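Local atomic coordinates of multiheme cytochrome cf (Carboxydothermus ferrireducens DSM 11255, PDB entry 6QVM), a protein that probably reduces extracellular ferric iron as an S-layer-inserted undecaheme cytochrome that passes electrons to insoluble substrates. Residues E145-Y157 against A166-G178. Numbering follows the deposited sequence.
Sequences EVAKVTANDLKKY and ANQKALVWAVKKG
Val146 splits its two methyls between the backbone of the 166-178 helix and the indole of Trp173. Val146 CG1, anti to the backbone N (chi1 164°), reaches Ala170 N at 3.5 Å, whereas Val146 CG2 meets the indole at Trp173 CD2 at 3.6 Å, displaced toward the ring's rim; the two side chains cross at roughly a right angle. Beside them Val149 and Lys169 run antiparallel alongside each other, Val149 CG2 lying 3.6 Å from Lys169 CB. The lysine chain, bent at chi3 (75°), brings Lys169 NZ to Val149 O at 2.9 Å, nearly in line with the carbonyl bond. An alanine here would lose this ammonium-carbonyl bond and the aliphatic stem beside Val149, and would probably let the loop joining helices 143-146 and 151-154 shift. Farther along, Leu154 CD2 meets Val172 CG2 at 3.7 Å, again crosswise, while the other methyl, Val172 CG1, approaches Tyr157 CE2 at 3.8 Å. Tyr157 and Val175 meet head-on, Tyr157 OH 3.4 Å from Val175 CG1. Met137 of helix 129-139 also touches Val146. Remote from the chain's centre, this mainly apolar helix-loop-helix packing is consistent with an S-layer homology (SLH) motif in the S-layer-binding module.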
loop_
_atom_site.group_PDB
_atom_site.type_symbol
_atom_site.label_atom_id
_atom_site.label_comp_id
_atom_site.label_asym_id
_atom_site.label_seq_id
_atom_site.Cartn_x
_atom_site.Cartn_y
_atom_site.Cartn_z
ATOM N N GLU A 145 -4.500 -17.547 44.320
ATOM C CA GLU A 145 -5.545 -17.117 45.239
ATOM C C GLU A 145 -6.457 -18.274 45.628
ATOM O O GLU A 145 -7.078 -18.243 46.697
ATOM C CB GLU A 145 -6.361 -15.986 44.608
ATOM C CG GLU A 145 -6.987 -15.034 45.613
ATOM C CD GLU A 145 -5.945 -14.264 46.398
ATOM O OE1 GLU A 145 -4.845 -14.028 45.854
ATOM O OE2 GLU A 145 -6.222 -13.906 47.561
ATOM N N VAL A 146 -6.545 -19.294 44.774
ATOM C CA VAL A 146 -7.409 -20.439 45.031
ATOM C C VAL A 146 -6.730 -21.427 45.972
ATOM O O VAL A 146 -7.379 -22.017 46.841
ATOM C CB VAL A 146 -7.810 -21.092 43.696
ATOM C CG1 VAL A 146 -8.373 -22.486 43.916
ATOM C CG2 VAL A 146 -8.819 -20.219 42.976
ATOM N N ALA A 147 -5.416 -21.608 45.833
ATOM C CA ALA A 147 -4.684 -22.473 46.751
ATOM C C ALA A 147 -4.622 -21.915 48.169
ATOM O O ALA A 147 -4.191 -22.630 49.081
ATOM C CB ALA A 147 -3.267 -22.710 46.226
ATOM N N LYS A 148 -5.036 -20.667 48.374
ATOM C CA LYS A 148 -4.974 -20.033 49.685
ATOM C C LYS A 148 -6.141 -20.399 50.593
ATOM O O LYS A 148 -6.223 -19.860 51.702
ATOM C CB LYS A 148 -4.916 -18.510 49.533
ATOM C CG LYS A 148 -3.516 -17.932 49.594
ATOM C CD LYS A 148 -3.543 -16.418 49.689
ATOM N N VAL A 149 -7.040 -21.282 50.168
ATOM C CA VAL A 149 -8.154 -21.696 51.011
ATOM C C VAL A 149 -7.814 -23.045 51.627
ATOM O O VAL A 149 -7.158 -23.893 51.010
ATOM C CB VAL A 149 -9.500 -21.743 50.248
ATOM C CG1 VAL A 149 -9.867 -20.361 49.730
ATOM C CG2 VAL A 149 -9.452 -22.762 49.121
ATOM N N THR A 150 -8.259 -23.242 52.863
ATOM C CA THR A 150 -7.865 -24.375 53.685
ATOM C C THR A 150 -9.044 -25.319 53.870
ATOM O O THR A 150 -10.177 -25.025 53.477
ATOM C CB THR A 150 -7.340 -23.898 55.041
ATOM O OG1 THR A 150 -8.183 -22.842 55.515
ATOM C CG2 THR A 150 -5.913 -23.380 54.903
ATOM N N ALA A 151 -8.749 -26.476 54.464
ATOM C CA ALA A 151 -9.775 -27.488 54.683
ATOM C C ALA A 151 -10.900 -26.968 55.565
ATOM O O ALA A 151 -12.034 -27.443 55.460
ATOM C CB ALA A 151 -9.150 -28.735 55.297
ATOM N N ASN A 152 -10.610 -26.011 56.448
ATOM C CA ASN A 152 -11.663 -25.431 57.275
ATOM C C ASN A 152 -12.585 -24.534 56.456
ATOM O O ASN A 152 -13.784 -24.450 56.747
ATOM C CB ASN A 152 -11.044 -24.657 58.436
ATOM C CG ASN A 152 -9.893 -25.407 59.085
ATOM O OD1 ASN A 152 -10.094 -26.202 60.003
ATOM N ND2 ASN A 152 -8.678 -25.162 58.607
ATOM N N ASP A 153 -12.050 -23.854 55.440
ATOM C CA ASP A 153 -12.904 -23.125 54.509
ATOM C C ASP A 153 -13.804 -24.083 53.737
ATOM O O ASP A 153 -15.013 -23.854 53.613
ATOM C CB ASP A 153 -12.056 -22.292 53.548
ATOM C CG ASP A 153 -11.470 -21.059 54.202
ATOM O OD1 ASP A 153 -12.205 -20.369 54.939
ATOM O OD2 ASP A 153 -10.273 -20.778 53.980
ATOM N N LEU A 154 -13.224 -25.168 53.212
ATOM C CA LEU A 154 -14.003 -26.154 52.470
ATOM C C LEU A 154 -15.161 -26.693 53.301
ATOM O O LEU A 154 -16.270 -26.881 52.788
ATOM C CB LEU A 154 -13.103 -27.309 52.027
ATOM C CG LEU A 154 -12.209 -27.143 50.796
ATOM C CD1 LEU A 154 -11.311 -28.363 50.636
ATOM C CD2 LEU A 154 -13.028 -26.927 49.531
ATOM N N LYS A 155 -14.926 -26.935 54.591
ATOM C CA LYS A 155 -15.906 -27.627 55.416
ATOM C C LYS A 155 -17.103 -26.761 55.785
ATOM O O LYS A 155 -18.056 -27.275 56.382
ATOM C CB LYS A 155 -15.231 -28.152 56.680
ATOM C CG LYS A 155 -14.661 -29.554 56.490
ATOM C CD LYS A 155 -13.542 -29.863 57.460
ATOM C CE LYS A 155 -12.952 -31.232 57.163
ATOM N NZ LYS A 155 -11.510 -31.292 57.521
ATOM N N LYS A 156 -17.086 -25.473 55.433
ATOM C CA LYS A 156 -18.230 -24.592 55.646
ATOM C C LYS A 156 -19.367 -24.993 54.721
ATOM O O LYS A 156 -20.470 -24.444 54.809
ATOM C CB LYS A 156 -17.841 -23.127 55.401
ATOM C CG LYS A 156 -17.104 -22.451 56.551
ATOM C CD LYS A 156 -18.068 -21.958 57.612
ATOM N N TYR A 157 -19.123 -25.964 53.844
ATOM C CA TYR A 157 -20.050 -26.320 52.777
ATOM C C TYR A 157 -20.325 -27.813 52.825
ATOM O O TYR A 157 -19.394 -28.623 52.779
ATOM C CB TYR A 157 -19.493 -25.901 51.420
ATOM C CG TYR A 157 -19.398 -24.401 51.297
ATOM C CD1 TYR A 157 -20.498 -23.656 50.903
ATOM C CD2 TYR A 157 -18.220 -23.726 51.592
ATOM C CE1 TYR A 157 -20.429 -22.279 50.785
ATOM C CE2 TYR A 157 -18.139 -22.345 51.482
ATOM C CZ TYR A 157 -19.247 -21.625 51.075
ATOM O OH TYR A 157 -19.165 -20.251 50.964
ATOM N N ALA A 166 -10.176 -31.267 41.467
ATOM C CA ALA A 166 -9.669 -30.106 40.746
ATOM C C ALA A 166 -10.485 -28.852 41.048
ATOM O O ALA A 166 -9.924 -27.766 41.227
ATOM C CB ALA A 166 -9.653 -30.396 39.246
ATOM N N ASN A 167 -11.806 -28.988 41.144
ATOM C CA ASN A 167 -12.709 -27.848 41.215
ATOM C C ASN A 167 -13.093 -27.458 42.639
ATOM O O ASN A 167 -13.833 -26.487 42.817
ATOM C CB ASN A 167 -13.982 -28.148 40.413
ATOM C CG ASN A 167 -13.692 -28.790 39.070
ATOM O OD1 ASN A 167 -12.672 -28.509 38.441
ATOM N ND2 ASN A 167 -14.581 -29.670 38.631
ATOM N N GLN A 168 -12.596 -28.168 43.655
ATOM C CA GLN A 168 -13.110 -27.985 45.010
ATOM C C GLN A 168 -12.742 -26.617 45.571
ATOM O O GLN A 168 -13.612 -25.842 45.981
ATOM C CB GLN A 168 -12.596 -29.097 45.926
ATOM C CG GLN A 168 -13.376 -30.396 45.815
ATOM C CD GLN A 168 -12.940 -31.425 46.837
ATOM O OE1 GLN A 168 -11.852 -31.330 47.399
ATOM N NE2 GLN A 168 -13.796 -32.407 47.092
ATOM N N LYS A 169 -11.446 -26.310 45.614
ATOM C CA LYS A 169 -11.017 -25.032 46.175
ATOM C C LYS A 169 -11.485 -23.868 45.310
ATOM O O LYS A 169 -11.802 -22.788 45.824
ATOM C CB LYS A 169 -9.502 -25.013 46.336
ATOM C CG LYS A 169 -8.870 -26.397 46.388
ATOM C CD LYS A 169 -7.475 -26.335 46.977
ATOM C CE LYS A 169 -7.533 -26.150 48.478
ATOM N NZ LYS A 169 -6.215 -25.754 49.036
ATOM N N ALA A 170 -11.531 -24.070 43.992
ATOM C CA ALA A 170 -11.956 -23.004 43.088
ATOM C C ALA A 170 -13.417 -22.647 43.310
ATOM O O ALA A 170 -13.792 -21.467 43.299
ATOM C CB ALA A 170 -11.727 -23.418 41.637
ATOM N N LEU A 171 -14.259 -23.658 43.524
ATOM C CA LEU A 171 -15.684 -23.403 43.715
ATOM C C LEU A 171 -15.948 -22.594 44.980
ATOM O O LEU A 171 -16.909 -21.819 45.028
ATOM C CB LEU A 171 -16.444 -24.727 43.748
ATOM C CG LEU A 171 -17.974 -24.731 43.745
ATOM C CD1 LEU A 171 -18.525 -23.862 42.629
ATOM C CD2 LEU A 171 -18.472 -26.160 43.598
ATOM N N VAL A 172 -15.112 -22.761 46.005
ATOM C CA VAL A 172 -15.288 -22.002 47.238
ATOM C C VAL A 172 -14.727 -20.592 47.082
ATOM O O VAL A 172 -15.313 -19.616 47.567
ATOM C CB VAL A 172 -14.652 -22.755 48.419
ATOM C CG1 VAL A 172 -14.849 -21.987 49.708
ATOM C CG2 VAL A 172 -15.224 -24.152 48.510
ATOM N N TRP A 173 -13.569 -20.468 46.427
ATOM C CA TRP A 173 -13.027 -19.149 46.101
ATOM C C TRP A 173 -14.043 -18.320 45.326
ATOM O O TRP A 173 -14.268 -17.141 45.624
ATOM C CB TRP A 173 -11.729 -19.291 45.297
ATOM C CG TRP A 173 -11.364 -18.060 44.517
ATOM C CD1 TRP A 173 -10.839 -16.901 45.013
ATOM C CD2 TRP A 173 -11.501 -17.868 43.103
ATOM N NE1 TRP A 173 -10.640 -16.000 43.996
ATOM C CE2 TRP A 173 -11.036 -16.569 42.813
ATOM C CE3 TRP A 173 -11.972 -18.666 42.053
ATOM C CZ2 TRP A 173 -11.025 -16.053 41.520
ATOM C CZ3 TRP A 173 -11.956 -18.151 40.769
ATOM C CH2 TRP A 173 -11.488 -16.858 40.514
ATOM N N ALA A 174 -14.690 -18.940 44.339
ATOM C CA ALA A 174 -15.651 -18.221 43.512
ATOM C C ALA A 174 -16.865 -17.761 44.314
ATOM O O ALA A 174 -17.487 -16.753 43.964
ATOM C CB ALA A 174 -16.089 -19.095 42.340
ATOM N N VAL A 175 -17.216 -18.480 45.377
ATOM C CA VAL A 175 -18.357 -18.106 46.206
ATOM C C VAL A 175 -17.967 -17.066 47.250
ATOM O O VAL A 175 -18.741 -16.155 47.551
ATOM C CB VAL A 175 -18.974 -19.364 46.846
ATOM C CG1 VAL A 175 -19.980 -18.983 47.918
ATOM C CG2 VAL A 175 -19.643 -20.216 45.779
ATOM N N LYS A 176 -16.764 -17.176 47.817
ATOM C CA LYS A 176 -16.265 -16.105 48.671
ATOM C C LYS A 176 -16.154 -14.800 47.896
ATOM O O LYS A 176 -16.506 -13.731 48.410
ATOM C CB LYS A 176 -14.912 -16.493 49.260
ATOM N N LYS A 177 -15.670 -14.871 46.655
ATOM C CA LYS A 177 -15.548 -13.691 45.810
ATOM C C LYS A 177 -16.878 -13.232 45.228
ATOM O O LYS A 177 -16.924 -12.160 44.614
ATOM C CB LYS A 177 -14.553 -13.968 44.682
ATOM C CG LYS A 177 -13.102 -13.807 45.095
ATOM C CD LYS A 177 -12.756 -12.346 45.311
ATOM C CE LYS A 177 -11.360 -12.198 45.887
ATOM N NZ LYS A 177 -10.932 -10.771 45.887
ATOM N N GLY A 178 -17.952 -14.001 45.405
ATOM C CA GLY A 178 -19.251 -13.586 44.921
ATOM C C GLY A 178 -19.511 -13.846 43.455
ATOM O O GLY A 178 -20.545 -13.408 42.939
#